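Local coordinates for fibronectin type III domain-containing protein (Simiduia agarivorans, PDB 6P2K) that probably hydrolyses the glucan backbone of xyloglucan, as a family GH74 glycoside hydrolase whose catalytic part is built from seven-bladed beta-propellers, at residues Glu47-Thr52 with Lys396-Thr401; Asn113-Ala118 with Phe142-Gly147; Leu479-Leu484 with Val494-Gly499. One frame throughout, in Å; residues are numbered along the deposited sequence.

Contact 1 of 3, residues Glu47-Thr52 with Lys396-Thr401; sequences ESWQIT and KGTEST. With PE3 (3,6,9,12,15,18,21,24,27,30,33,36,39-tridecaoxahentetracontane-1,41-diol), chain C.
Ser48 and Trp49 run past Lys396 and Gly397 with CA atoms under 5 Å apart, and a single backbone bond joins them, from Trp49 N to Lys396 O at 2.8 Å. The same oxygen also takes a CA-H...O contact from Ser48. Glycine fits at Gly397 because a CB there would run into Trp49 O, and its positive phi would also press one against the carbonyl before it. A water lies 3.1 Å from both Trp49 O and Gly397 O, placed to donate to either.

Side chains extend the join on both flanks. Lys396 runs alongside Glu47, and a turn at its last torsion (chi4 -68°) carries NZ to Glu47 OE2 at 3.0 Å, where it meets the oxygen in a salt bridge, coming from above the carboxylate plane. NZ also makes a weak bond to Glu47 O, and Thr377 is a further partner. Glu47 OE1 is paired with Lys374, so the carboxylate sits between two lysines, which would probably favour its charged form. Nearer the backbone, Lys396 CB lies in the plane of the Trp49 ring at its CD1 edge, 4.0 Å from that atom. Thr398 CG2 rests 3.6 Å from Trp49 CB, the two side chains pointing the same way, while Trp49 NE1 donates to Lys374 O. At the far end, Ile51 CD1 approaches O40 of the bound polyethylene glycol.

Trp49 packs on Val30, Met32 and Ser42, inside the blade that ends in strand 50-51. The run from Ser42 to Trp49 has the form of an Asp box, with Asn44 in the aspartate position, the turn that recurs between the last two strands of propeller blades; here its closing tryptophan also receives the loop after strand 388-395.

Contact 2 of 3, residues Asn113-Ala118 with Phe142-Gly147; sequences NHIIAA and FVSQNG
Ile115 and Ser144 face each other as a hydrogen-bonded pair in the two middle strands of a four-stranded antiparallel propeller blade, and both of their N-H...O bonds measure 2.8 Å. Two residues along, Ala117 and Phe142 repeat the pattern; between them Ile116 and Val143 form a non-hydrogen-bonded pair, and, one residue along, their side chains lie on the opposite face of the sheet. There Ile116 CG1 meets Val143 CG2 at 4.2 Å.

Next to the Ile115-Ser144 pair, Ser144 O lies over one face of the His114 imidazole, nearer the rim than the centre. CG of Gln145 comes alongside ND1, and Val143 CG2 reaches His114 NE2 at 3.6 Å. The first torsion sets His114 CG anti to the backbone N (chi1 -165°), and the hydrogen bond from NE2 to Gly193 O in the neighbouring blade would restrain the turn of the ring.

Farther out, strand 102-108 pairs with one flank and strand 152-155 with the other. Ile116 packs against Val169 and Phe171 of the next blade, while Ile115, Ala117 and Ser144 all touch Trp151. The segment from Ser144 to Trp151 reads as an Asp box with asparagine in place of aspartate: Asn146 OD1 accepts from Ser150 N, and Ser144 OG accepts from Asn146 N at 3.2 Å, an ST turn. This turn brings Gly147 back against Asn113. Ile115 CD1 lies 3.5 Å from Gly147 C, and Gly147 N donates to a lone pair of Asn113 O at 2.8 Å, in the plane of that carbonyl.

Contact 3 of 3, residues Leu479-Leu484 with Val494-Gly499; sequences LWAKRL and VELAGG
Trp480 has CG anti to its carbonyl carbon (chi1 -64°), which sets CG beside the backbone N, from where the indole lies against Glu495; Glu495, with CG anti to the backbone N (chi1 -177°), stretches out across the ring from the opposing strand. Glu495 CB stands squarely above the six-membered ring of Trp480, 3.5 Å from its centroid, in a CH-pi contact along the ring normal. The carboxylate plane is inclined 31° to the indole, and Glu495 OE2 goes on to a salt bridge with Arg478, which anchors the carboxylate end of the Glu495 side chain. Trp480 NE1 makes a weak bond to Ala466 O in the adjoining strand. An alanine in place of Trp480 would probably leave Glu495 CB without its aromatic floor and Ala466 O without that donor, opening a gap beside Leu445 and Trp493.

Leu479, Ala481, Val494 and Ala497 point to the other face, and Leu496, in the bulge, joins them through CD1, which presses on Ala481 CB at 3.7 Å. Leu496 continues onto Ile539 and Leu543 of helix 539-547. Leu479 meets the CB atoms of both Leu496 and Ala497 more loosely.

The backbone bonds explain that double meeting. Ala481 and Val494 exchange a regular pair of bonds, but one carbonyl, Leu479 O, accepts from Leu496 N at 2.7 Å and, weakly, from Ala497 N at 3.5 Å. Leu479 N then donates to Ala497 O at 2.9 Å. Two residues thus stand opposite one: a classic beta bulge, set in the antiparallel hairpin of strands 478-483 and 493-496 that forms the outer half of a four-stranded propeller blade.

Two contacts lie within blades and the third joins a blade to a distant loop. Contacts 2 and 3 sit on opposite sides of the chain's centre, their own centres 58 Å apart. Centre to centre, contact 1 is 30 Å from contact 2, and contacts 1 and 3 are 33 Å apart. Contact 1 joins parts of the chain over 340 residues apart, and contact 2 is nested in the loop it closes. Zinc sites lie near two of them: the Thr398 side chain is about 12 Å from that of Gln16, and the Leu479 side chain about 11 Å from a bound zinc ion. Contact 1 is the most central; the cleft of GH74 enzymes lies between two propellers.

Contact 1 of 3, residues Glu47-Thr52 with Lys396-Thr401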
ATOM      1  N   GLU B  47      18.403 -39.790  10.974  1.00 23.51           N
ATOM      2  CA  GLU B  47      17.691 -39.154   9.868  1.00 25.06           C
ATOM      3  C   GLU B  47      16.220 -39.551   9.858  1.00 26.56           C
ATOM      4  O   GLU B  47      15.376 -38.789   9.370  1.00 27.59           O
ATOM      5  CB  GLU B  47      18.355 -39.501   8.534  1.00 27.76           C
ATOM      6  CG  GLU B  47      19.615 -38.695   8.246  1.00 36.08           C
ATOM      7  CD  GLU B  47      19.403 -37.194   8.396  1.00 42.56           C
ATOM      8  OE1 GLU B  47      20.222 -36.539   9.077  1.00 42.85           O
ATOM      9  OE2 GLU B  47      18.420 -36.667   7.834  1.00 45.09           O
ATOM     10  N   SER B  48      15.896 -40.724  10.397  1.00 25.30           N
ATOM     11  CA  SER B  48      14.517 -41.147  10.586  1.00 23.18           C
ATOM     12  C   SER B  48      14.468 -42.092  11.777  1.00 24.33           C
ATOM     13  O   SER B  48      15.388 -42.883  11.993  1.00 25.86           O
ATOM     14  CB  SER B  48      13.948 -41.839   9.343  1.00 24.42           C
ATOM     15  OG  SER B  48      14.537 -43.115   9.164  1.00 27.62           O
ATOM     16  N   TRP B  49      13.387 -41.996  12.549  1.00 24.27           N
ATOM     17  CA  TRP B  49      13.212 -42.769  13.770  1.00 24.81           C
ATOM     18  C   TRP B  49      12.004 -43.686  13.642  1.00 25.93           C
ATOM     19  O   TRP B  49      10.999 -43.324  13.022  1.00 30.30           O
ATOM     20  CB  TRP B  49      13.034 -41.850  14.984  1.00 20.75           C
ATOM     21  CG  TRP B  49      14.211 -40.971  15.252  1.00 21.42           C
ATOM     22  CD1 TRP B  49      14.440 -39.726  14.740  1.00 22.42           C
ATOM     23  CD2 TRP B  49      15.324 -41.265  16.105  1.00 22.69           C
ATOM     24  NE1 TRP B  49      15.627 -39.228  15.220  1.00 21.81           N
ATOM     25  CE2 TRP B  49      16.188 -40.154  16.060  1.00 22.63           C
ATOM     26  CE3 TRP B  49      15.673 -42.361  16.902  1.00 25.20           C
ATOM     27  CZ2 TRP B  49      17.378 -40.105  16.783  1.00 24.45           C
ATOM     28  CZ3 TRP B  49      16.856 -42.312  17.616  1.00 24.54           C
ATOM     29  CH2 TRP B  49      17.695 -41.192  17.551  1.00 22.88           C
ATOM     30  N   GLN B  50      12.103 -44.869  14.246  1.00 27.93           N
ATOM     31  CA  GLN B  50      11.026 -45.847  14.244  1.00 29.76           C
ATOM     32  C   GLN B  50      10.713 -46.275  15.670  1.00 29.31           C
ATOM     33  O   GLN B  50      11.599 -46.334  16.526  1.00 25.74           O
ATOM     34  CB  GLN B  50      11.381 -47.092  13.410  1.00 33.51           C
ATOM     35  CG  GLN B  50      11.495 -46.854  11.913  1.00 37.22           C
ATOM     36  CD  GLN B  50      12.795 -46.173  11.525  1.00 41.59           C
ATOM     37  OE1 GLN B  50      12.809 -45.264  10.692  1.00 42.32           O
ATOM     38  NE2 GLN B  50      13.895 -46.609  12.130  1.00 40.89           N
ATOM     39  N   ILE B  51       9.440 -46.587  15.918  1.00 33.01           N
ATOM     40  CA  ILE B  51       9.053 -47.111  17.224  1.00 36.51           C
ATOM     41  C   ILE B  51       9.636 -48.508  17.417  1.00 35.05           C
ATOM     42  O   ILE B  51       9.989 -49.209  16.462  1.00 35.70           O
ATOM     43  CB  ILE B  51       7.524 -47.121  17.379  1.00 42.29           C
ATOM     44  CG1 ILE B  51       6.882 -47.940  16.258  1.00 49.83           C
ATOM     45  CG2 ILE B  51       6.974 -45.714  17.394  1.00 40.98           C
ATOM     46  CD1 ILE B  51       6.371 -49.279  16.708  1.00 52.84           C
ATOM     47  N   THR B  52       9.752 -48.909  18.682  1.00 32.33           N
ATOM     48  CA  THR B  52      10.172 -50.266  19.013  1.00 30.98           C
ATOM     49  C   THR B  52       9.052 -50.994  19.746  1.00 33.77           C
ATOM     50  O   THR B  52       7.891 -50.576  19.679  1.00 32.70           O
ATOM     51  CB  THR B  52      11.452 -50.251  19.855  1.00 30.96           C
ATOM     52  OG1 THR B  52      11.164 -49.730  21.155  1.00 31.00           O
ATOM     53  CG2 THR B  52      12.518 -49.388  19.189  1.00 26.02           C
ATOM     54  N   LYS B 396      10.724 -36.274  12.145  1.00 22.31           N
ATOM     55  CA  LYS B 396      11.573 -37.365  11.690  1.00 25.85           C
ATOM     56  C   LYS B 396      11.126 -38.719  12.225  1.00 23.54           C
ATOM     57  O   LYS B 396      11.858 -39.700  12.081  1.00 26.95           O
ATOM     58  CB  LYS B 396      13.032 -37.106  12.075  1.00 24.72           C
ATOM     59  CG  LYS B 396      13.744 -36.094  11.183  1.00 24.78           C
ATOM     60  CD  LYS B 396      15.243 -36.050  11.485  1.00 25.29           C
ATOM     61  CE  LYS B 396      15.973 -35.056  10.594  1.00 23.74           C
ATOM     62  NZ  LYS B 396      15.998 -35.488   9.167  1.00 25.31           N
ATOM     63  N   GLY B 397       9.946 -38.796  12.834  1.00 22.88           N
ATOM     64  CA  GLY B 397       9.400 -40.057  13.310  1.00 20.96           C
ATOM     65  C   GLY B 397       9.054 -40.098  14.783  1.00 20.99           C
ATOM     66  O   GLY B 397       8.420 -41.069  15.226  1.00 23.55           O
ATOM     67  N   THR B 398       9.446 -39.106  15.574  1.00 19.71           N
ATOM     68  CA  THR B 398       9.059 -39.030  16.973  1.00 18.78           C
ATOM     69  C   THR B 398       8.109 -37.860  17.185  1.00 19.87           C
ATOM     70  O   THR B 398       8.133 -36.878  16.439  1.00 24.02           O
ATOM     71  CB  THR B 398      10.276 -38.870  17.888  1.00 18.68           C
ATOM     72  OG1 THR B 398      10.726 -37.510  17.854  1.00 17.24           O
ATOM     73  CG2 THR B 398      11.403 -39.790  17.450  1.00 21.67           C
ATOM     74  N   GLU B 399       7.262 -37.981  18.202  1.00 21.77           N
ATOM     75  CA  GLU B 399       6.424 -36.872  18.643  1.00 22.19           C
ATOM     76  C   GLU B 399       6.190 -37.028  20.136  1.00 22.27           C
ATOM     77  O   GLU B 399       5.739 -38.086  20.587  1.00 21.14           O
ATOM     78  CB  GLU B 399       5.088 -36.823  17.895  1.00 22.25           C
ATOM     79  CG  GLU B 399       4.380 -38.161  17.759  1.00 23.52           C
ATOM     80  CD  GLU B 399       4.893 -38.985  16.595  1.00 31.65           C
ATOM     81  OE1 GLU B 399       4.991 -38.423  15.483  1.00 32.15           O
ATOM     82  OE2 GLU B 399       5.178 -40.188  16.782  1.00 35.18           O
ATOM     83  N   SER B 400       6.500 -35.978  20.898  1.00 21.38           N
ATOM     84  CA  SER B 400       6.459 -36.092  22.350  1.00 22.88           C
ATOM     85  C   SER B 400       5.853 -34.857  23.008  1.00 19.90           C
ATOM     86  O   SER B 400       6.175 -34.547  24.160  1.00 22.58           O
ATOM     87  CB  SER B 400       7.860 -36.348  22.916  1.00 26.69           C
ATOM     88  OG  SER B 400       8.553 -37.311  22.143  1.00 37.15           O
ATOM     89  N   THR B 401       4.962 -34.155  22.311  1.00 21.27           N
ATOM     90  CA  THR B 401       4.382 -32.933  22.845  1.00 21.02           C
ATOM     91  C   THR B 401       3.111 -33.237  23.619  1.00 19.71           C
ATOM     92  O   THR B 401       2.342 -34.131  23.254  1.00 18.45           O
ATOM     93  CB  THR B 401       4.061 -31.934  21.731  1.00 19.22           C
ATOM     94  OG1 THR B 401       3.084 -32.498  20.844  1.00 16.88           O
ATOM     95  CG2 THR B 401       5.317 -31.577  20.949  1.00 13.22           C
TER
HETATM   96  O43 PE3 C 808       9.233 -54.260  15.576  1.00 74.86           O
HETATM   97  C42 PE3 C 808       7.849 -54.109  15.896  1.00 73.57           C
HETATM   98  C41 PE3 C 808       7.565 -52.630  16.149  1.00 73.60           C
HETATM   99  O40 PE3 C 808       6.188 -52.365  16.471  1.00 75.36           O
HETATM  100  C39 PE3 C 808       5.729 -53.014  17.667  1.00 74.61           C
HETATM  101  C38 PE3 C 808       4.277 -52.588  17.843  1.00 72.74           C
HETATM  102  O37 PE3 C 808       3.694 -53.171  19.017  1.00 72.10           O
HETATM  103  O   HOH W   1       7.965 -43.542  13.491  1.00 44.93           O

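Contact 2 of 3, residues Asn113-Ala118 with Phe142-Gly147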
ATOM      1  N   ASN B 113      28.509 -60.906  29.564  1.00 62.66           N
ATOM      2  CA  ASN B 113      27.581 -61.622  30.427  1.00 63.29           C
ATOM      3  C   ASN B 113      27.572 -61.070  31.844  1.00 63.49           C
ATOM      4  O   ASN B 113      26.638 -61.356  32.602  1.00 63.88           O
ATOM      5  CB  ASN B 113      27.916 -63.115  30.449  1.00 64.69           C
ATOM      6  CG  ASN B 113      27.493 -63.824  29.179  1.00 64.64           C
ATOM      7  OD1 ASN B 113      26.471 -63.489  28.580  1.00 63.99           O
ATOM      8  ND2 ASN B 113      28.276 -64.811  28.761  1.00 67.20           N
ATOM      9  N   HIS B 114      28.585 -60.292  32.217  1.00 62.39           N
ATOM     10  CA  HIS B 114      28.595 -59.589  33.494  1.00 63.55           C
ATOM     11  C   HIS B 114      27.985 -58.211  33.274  1.00 59.11           C
ATOM     12  O   HIS B 114      28.577 -57.362  32.602  1.00 53.00           O
ATOM     13  CB  HIS B 114      30.009 -59.488  34.057  1.00 69.94           C
ATOM     14  CG  HIS B 114      30.053 -59.110  35.504  1.00 75.14           C
ATOM     15  ND1 HIS B 114      30.612 -59.921  36.469  1.00 78.62           N
ATOM     16  CD2 HIS B 114      29.604 -58.009  36.153  1.00 73.50           C
ATOM     17  CE1 HIS B 114      30.506 -59.335  37.649  1.00 79.72           C
ATOM     18  NE2 HIS B 114      29.898 -58.174  37.485  1.00 76.98           N
ATOM     19  N   ILE B 115      26.793 -57.997  33.829  1.00 58.99           N
ATOM     20  CA  ILE B 115      26.059 -56.751  33.660  1.00 54.68           C
ATOM     21  C   ILE B 115      25.748 -56.173  35.031  1.00 53.72           C
ATOM     22  O   ILE B 115      25.549 -56.903  36.007  1.00 56.71           O
ATOM     23  CB  ILE B 115      24.756 -56.950  32.853  1.00 48.36           C
ATOM     24  CG1 ILE B 115      24.986 -57.913  31.690  1.00 54.36           C
ATOM     25  CG2 ILE B 115      24.234 -55.620  32.336  1.00 45.41           C
ATOM     26  CD1 ILE B 115      23.729 -58.598  31.214  1.00 50.69           C
ATOM     27  N   ILE B 116      25.708 -54.847  35.100  1.00 52.41           N
ATOM     28  CA  ILE B 116      25.290 -54.125  36.292  1.00 52.28           C
ATOM     29  C   ILE B 116      24.129 -53.219  35.907  1.00 46.71           C
ATOM     30  O   ILE B 116      24.238 -52.432  34.958  1.00 44.55           O
ATOM     31  CB  ILE B 116      26.445 -53.310  36.902  1.00 53.28           C
ATOM     32  CG1 ILE B 116      27.520 -54.240  37.466  1.00 53.79           C
ATOM     33  CG2 ILE B 116      25.928 -52.369  37.973  1.00 51.51           C
ATOM     34  CD1 ILE B 116      28.723 -53.517  38.022  1.00 55.10           C
ATOM     35  N   ALA B 117      23.017 -53.347  36.624  1.00 52.62           N
ATOM     36  CA  ALA B 117      21.867 -52.468  36.464  1.00 51.11           C
ATOM     37  C   ALA B 117      21.683 -51.701  37.764  1.00 50.01           C
ATOM     38  O   ALA B 117      21.531 -52.308  38.829  1.00 47.97           O
ATOM     39  CB  ALA B 117      20.604 -53.255  36.108  1.00 44.34           C
ATOM     40  N   ALA B 118      21.704 -50.375  37.676  1.00 50.08           N
ATOM     41  CA  ALA B 118      21.694 -49.541  38.863  1.00 51.64           C
ATOM     42  C   ALA B 118      20.362 -48.827  39.009  1.00 48.01           C
ATOM     43  O   ALA B 118      19.898 -48.191  38.053  1.00 46.69           O
ATOM     44  CB  ALA B 118      22.831 -48.516  38.804  1.00 51.88           C
ATOM     45  N   PHE B 142      21.784 -53.948  41.025  1.00 58.33           N
ATOM     46  CA  PHE B 142      21.507 -55.281  40.505  1.00 54.41           C
ATOM     47  C   PHE B 142      22.643 -55.716  39.590  1.00 58.15           C
ATOM     48  O   PHE B 142      23.022 -54.987  38.667  1.00 54.29           O
ATOM     49  CB  PHE B 142      20.177 -55.307  39.751  1.00 52.19           C
ATOM     50  CG  PHE B 142      18.993 -54.968  40.608  1.00 59.09           C
ATOM     51  CD1 PHE B 142      18.335 -55.955  41.323  1.00 61.62           C
ATOM     52  CD2 PHE B 142      18.539 -53.663  40.699  1.00 56.93           C
ATOM     53  CE1 PHE B 142      17.244 -55.645  42.112  1.00 61.67           C
ATOM     54  CE2 PHE B 142      17.449 -53.347  41.489  1.00 56.84           C
ATOM     55  CZ  PHE B 142      16.800 -54.339  42.194  1.00 59.77           C
ATOM     56  N   VAL B 143      23.185 -56.902  39.850  1.00 56.88           N
ATOM     57  CA  VAL B 143      24.318 -57.432  39.102  1.00 59.09           C
ATOM     58  C   VAL B 143      23.946 -58.810  38.574  1.00 60.48           C
ATOM     59  O   VAL B 143      23.226 -59.567  39.235  1.00 59.78           O
ATOM     60  CB  VAL B 143      25.591 -57.495  39.976  1.00 62.78           C
ATOM     61  CG1 VAL B 143      25.339 -58.325  41.224  1.00 67.76           C
ATOM     62  CG2 VAL B 143      26.773 -58.042  39.186  1.00 61.20           C
ATOM     63  N   SER B 144      24.425 -59.127  37.372  1.00 62.73           N
ATOM     64  CA  SER B 144      24.195 -60.423  36.753  1.00 67.82           C
ATOM     65  C   SER B 144      25.501 -60.944  36.174  1.00 71.02           C
ATOM     66  O   SER B 144      26.246 -60.195  35.535  1.00 69.78           O
ATOM     67  CB  SER B 144      23.132 -60.336  35.648  1.00 64.87           C
ATOM     68  OG  SER B 144      23.385 -61.278  34.619  1.00 63.59           O
ATOM     69  N   GLN B 145      25.773 -62.227  36.404  1.00 73.65           N
ATOM     70  CA  GLN B 145      26.929 -62.905  35.832  1.00 74.50           C
ATOM     71  C   GLN B 145      26.550 -63.821  34.676  1.00 70.32           C
ATOM     72  O   GLN B 145      27.404 -64.560  34.177  1.00 72.60           O
ATOM     73  CB  GLN B 145      27.661 -63.712  36.909  1.00 80.37           C
ATOM     74  CG  GLN B 145      28.527 -62.888  37.853  1.00 85.15           C
ATOM     75  CD  GLN B 145      27.805 -62.516  39.134  1.00 88.18           C
ATOM     76  OE1 GLN B 145      26.892 -61.690  39.131  1.00 87.36           O
ATOM     77  NE2 GLN B 145      28.212 -63.128  40.241  1.00 90.56           N
ATOM     78  N   ASN B 146      25.291 -63.778  34.232  1.00 64.14           N
ATOM     79  CA  ASN B 146      24.757 -64.759  33.296  1.00 63.87           C
ATOM     80  C   ASN B 146      24.113 -64.111  32.072  1.00 61.00           C
ATOM     81  O   ASN B 146      23.315 -64.758  31.386  1.00 57.64           O
ATOM     82  CB  ASN B 146      23.738 -65.653  34.002  1.00 68.60           C
ATOM     83  CG  ASN B 146      22.686 -64.851  34.738  1.00 71.88           C
ATOM     84  OD1 ASN B 146      21.887 -64.147  34.124  1.00 70.29           O
ATOM     85  ND2 ASN B 146      22.683 -64.950  36.061  1.00 76.67           N
ATOM     86  N   GLY B 147      24.424 -62.850  31.792  1.00 56.72           N
ATOM     87  CA  GLY B 147      23.852 -62.200  30.630  1.00 56.23           C
ATOM     88  C   GLY B 147      22.396 -61.810  30.752  1.00 57.38           C
ATOM     89  O   GLY B 147      21.802 -61.387  29.755  1.00 55.64           O
TER

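Contact 3 of 3, residues Leu479-Leu484 with Val494-Gly499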
ATOM      1  N   LEU B 479      -7.542 -14.084  24.980  1.00 18.44           N
ATOM      2  CA  LEU B 479      -8.218 -14.491  23.756  1.00 16.26           C
ATOM      3  C   LEU B 479      -7.487 -13.884  22.561  1.00 17.80           C
ATOM      4  O   LEU B 479      -7.411 -12.658  22.433  1.00 15.47           O
ATOM      5  CB  LEU B 479      -9.681 -14.053  23.780  1.00 19.02           C
ATOM      6  CG  LEU B 479     -10.538 -14.434  22.575  1.00 19.54           C
ATOM      7  CD1 LEU B 479     -10.785 -15.939  22.545  1.00 19.63           C
ATOM      8  CD2 LEU B 479     -11.846 -13.668  22.612  1.00 19.06           C
ATOM      9  N   TRP B 480      -6.941 -14.741  21.700  1.00 15.59           N
ATOM     10  CA  TRP B 480      -6.251 -14.315  20.492  1.00 14.63           C
ATOM     11  C   TRP B 480      -7.027 -14.768  19.261  1.00 18.48           C
ATOM     12  O   TRP B 480      -7.756 -15.765  19.297  1.00 15.90           O
ATOM     13  CB  TRP B 480      -4.823 -14.869  20.437  1.00 11.85           C
ATOM     14  CG  TRP B 480      -3.931 -14.363  21.534  1.00 15.04           C
ATOM     15  CD1 TRP B 480      -3.947 -14.742  22.847  1.00 15.04           C
ATOM     16  CD2 TRP B 480      -2.884 -13.391  21.410  1.00 14.60           C
ATOM     17  NE1 TRP B 480      -2.980 -14.061  23.549  1.00 18.27           N
ATOM     18  CE2 TRP B 480      -2.314 -13.227  22.689  1.00 16.99           C
ATOM     19  CE3 TRP B 480      -2.376 -12.641  20.341  1.00 15.91           C
ATOM     20  CZ2 TRP B 480      -1.260 -12.347  22.929  1.00 13.18           C
ATOM     21  CZ3 TRP B 480      -1.330 -11.766  20.580  1.00 14.97           C
ATOM     22  CH2 TRP B 480      -0.784 -11.624  21.865  1.00 17.12           C
ATOM     23  N   ALA B 481      -6.856 -14.026  18.168  1.00 17.40           N
ATOM     24  CA  ALA B 481      -7.580 -14.286  16.931  1.00 17.00           C
ATOM     25  C   ALA B 481      -6.649 -14.121  15.741  1.00 18.78           C
ATOM     26  O   ALA B 481      -5.898 -13.143  15.673  1.00 21.27           O
ATOM     27  CB  ALA B 481      -8.780 -13.344  16.792  1.00 15.07           C
ATOM     28  N   LYS B 482      -6.700 -15.069  14.804  1.00 18.06           N
ATOM     29  CA  LYS B 482      -5.929 -14.991  13.566  1.00 21.35           C
ATOM     30  C   LYS B 482      -6.883 -15.140  12.388  1.00 21.17           C
ATOM     31  O   LYS B 482      -7.431 -16.223  12.160  1.00 19.33           O
ATOM     32  CB  LYS B 482      -4.835 -16.059  13.501  1.00 22.09           C
ATOM     33  CG  LYS B 482      -4.299 -16.271  12.080  1.00 20.43           C
ATOM     34  CD  LYS B 482      -3.151 -17.263  12.031  1.00 18.64           C
ATOM     35  CE  LYS B 482      -1.871 -16.650  12.585  1.00 19.43           C
ATOM     36  NZ  LYS B 482      -0.715 -17.594  12.497  1.00 15.34           N
ATOM     37  N   ARG B 483      -7.075 -14.055  11.643  1.00 19.42           N
ATOM     38  CA  ARG B 483      -7.885 -14.118  10.437  1.00 20.21           C
ATOM     39  C   ARG B 483      -7.129 -14.871   9.351  1.00 20.27           C
ATOM     40  O   ARG B 483      -5.983 -14.540   9.034  1.00 18.37           O
ATOM     41  CB  ARG B 483      -8.245 -12.710   9.970  1.00 22.38           C
ATOM     42  CG  ARG B 483      -9.306 -12.041  10.825  1.00 25.57           C
ATOM     43  CD  ARG B 483      -9.344 -10.540  10.589  1.00 34.02           C
ATOM     44  NE  ARG B 483      -8.265  -9.851  11.295  1.00 37.90           N
ATOM     45  CZ  ARG B 483      -8.254  -8.547  11.550  1.00 37.24           C
ATOM     46  NH1 ARG B 483      -9.273  -7.789  11.159  1.00 28.80           N
ATOM     47  NH2 ARG B 483      -7.230  -8.003  12.198  1.00 36.56           N
ATOM     48  N   LEU B 484      -7.765 -15.899   8.793  1.00 20.53           N
ATOM     49  CA  LEU B 484      -7.139 -16.730   7.766  1.00 23.05           C
ATOM     50  C   LEU B 484      -7.398 -16.120   6.387  1.00 26.17           C
ATOM     51  O   LEU B 484      -8.086 -16.681   5.532  1.00 26.13           O
ATOM     52  CB  LEU B 484      -7.644 -18.164   7.864  1.00 19.61           C
ATOM     53  CG  LEU B 484      -7.322 -18.863   9.188  1.00 18.98           C
ATOM     54  CD1 LEU B 484      -8.050 -20.198   9.293  1.00 17.37           C
ATOM     55  CD2 LEU B 484      -5.818 -19.054   9.342  1.00 12.08           C
ATOM     56  N   VAL B 494      -3.663 -11.434  16.724  1.00 17.02           N
ATOM     57  CA  VAL B 494      -3.911 -10.234  17.514  1.00 15.79           C
ATOM     58  C   VAL B 494      -4.662 -10.643  18.774  1.00 16.57           C
ATOM     59  O   VAL B 494      -5.478 -11.571  18.749  1.00 16.86           O
ATOM     60  CB  VAL B 494      -4.705  -9.168  16.728  1.00 19.93           C
ATOM     61  CG1 VAL B 494      -3.909  -8.684  15.524  1.00 17.60           C
ATOM     62  CG2 VAL B 494      -6.065  -9.705  16.298  1.00 23.71           C
ATOM     63  N   GLU B 495      -4.376  -9.962  19.880  1.00 16.04           N
ATOM     64  CA  GLU B 495      -5.039 -10.244  21.148  1.00 20.56           C
ATOM     65  C   GLU B 495      -6.309  -9.414  21.266  1.00 19.30           C
ATOM     66  O   GLU B 495      -6.274  -8.188  21.117  1.00 20.25           O
ATOM     67  CB  GLU B 495      -4.114  -9.950  22.328  1.00 24.19           C
ATOM     68  CG  GLU B 495      -4.736 -10.299  23.677  1.00 30.17           C
ATOM     69  CD  GLU B 495      -3.904  -9.824  24.847  1.00 40.03           C
ATOM     70  OE1 GLU B 495      -3.478  -8.650  24.844  1.00 46.07           O
ATOM     71  OE2 GLU B 495      -3.671 -10.628  25.771  1.00 44.02           O
ATOM     72  N   LEU B 496      -7.424 -10.082  21.556  1.00 18.58           N
ATOM     73  CA  LEU B 496      -8.720  -9.416  21.627  1.00 19.17           C
ATOM     74  C   LEU B 496      -9.171  -9.095  23.046  1.00 20.41           C
ATOM     75  O   LEU B 496      -9.861  -8.090  23.244  1.00 19.87           O
ATOM     76  CB  LEU B 496      -9.794 -10.273  20.948  1.00 18.83           C
ATOM     77  CG  LEU B 496      -9.777 -10.294  19.414  1.00 18.75           C
ATOM     78  CD1 LEU B 496     -10.907 -11.163  18.873  1.00 15.46           C
ATOM     79  CD2 LEU B 496      -9.868  -8.874  18.852  1.00 16.63           C
ATOM     80  N   ALA B 497      -8.805  -9.908  24.036  1.00 19.44           N
ATOM     81  CA  ALA B 497      -9.331  -9.714  25.383  1.00 18.58           C
ATOM     82  C   ALA B 497      -8.481 -10.482  26.385  1.00 19.56           C
ATOM     83  O   ALA B 497      -7.729 -11.391  26.026  1.00 20.39           O
ATOM     84  CB  ALA B 497     -10.794 -10.163  25.479  1.00 14.61           C
ATOM     85  N   GLY B 498      -8.626 -10.108  27.655  1.00 18.82           N
ATOM     86  CA  GLY B 498      -7.981 -10.827  28.735  1.00 18.28           C
ATOM     87  C   GLY B 498      -6.638 -10.268  29.155  1.00 20.60           C
ATOM     88  O   GLY B 498      -6.427  -9.051  29.139  1.00 20.92           O
ATOM     89  N   GLY B 499      -5.720 -11.156  29.535  1.00 20.23           N
ATOM     90  CA  GLY B 499      -4.435 -10.756  30.052  1.00 20.35           C
ATOM     91  C   GLY B 499      -4.550 -10.259  31.478  1.00 22.05           C
ATOM     92  O   GLY B 499      -5.647 -10.166  32.038  1.00 24.12           O
TER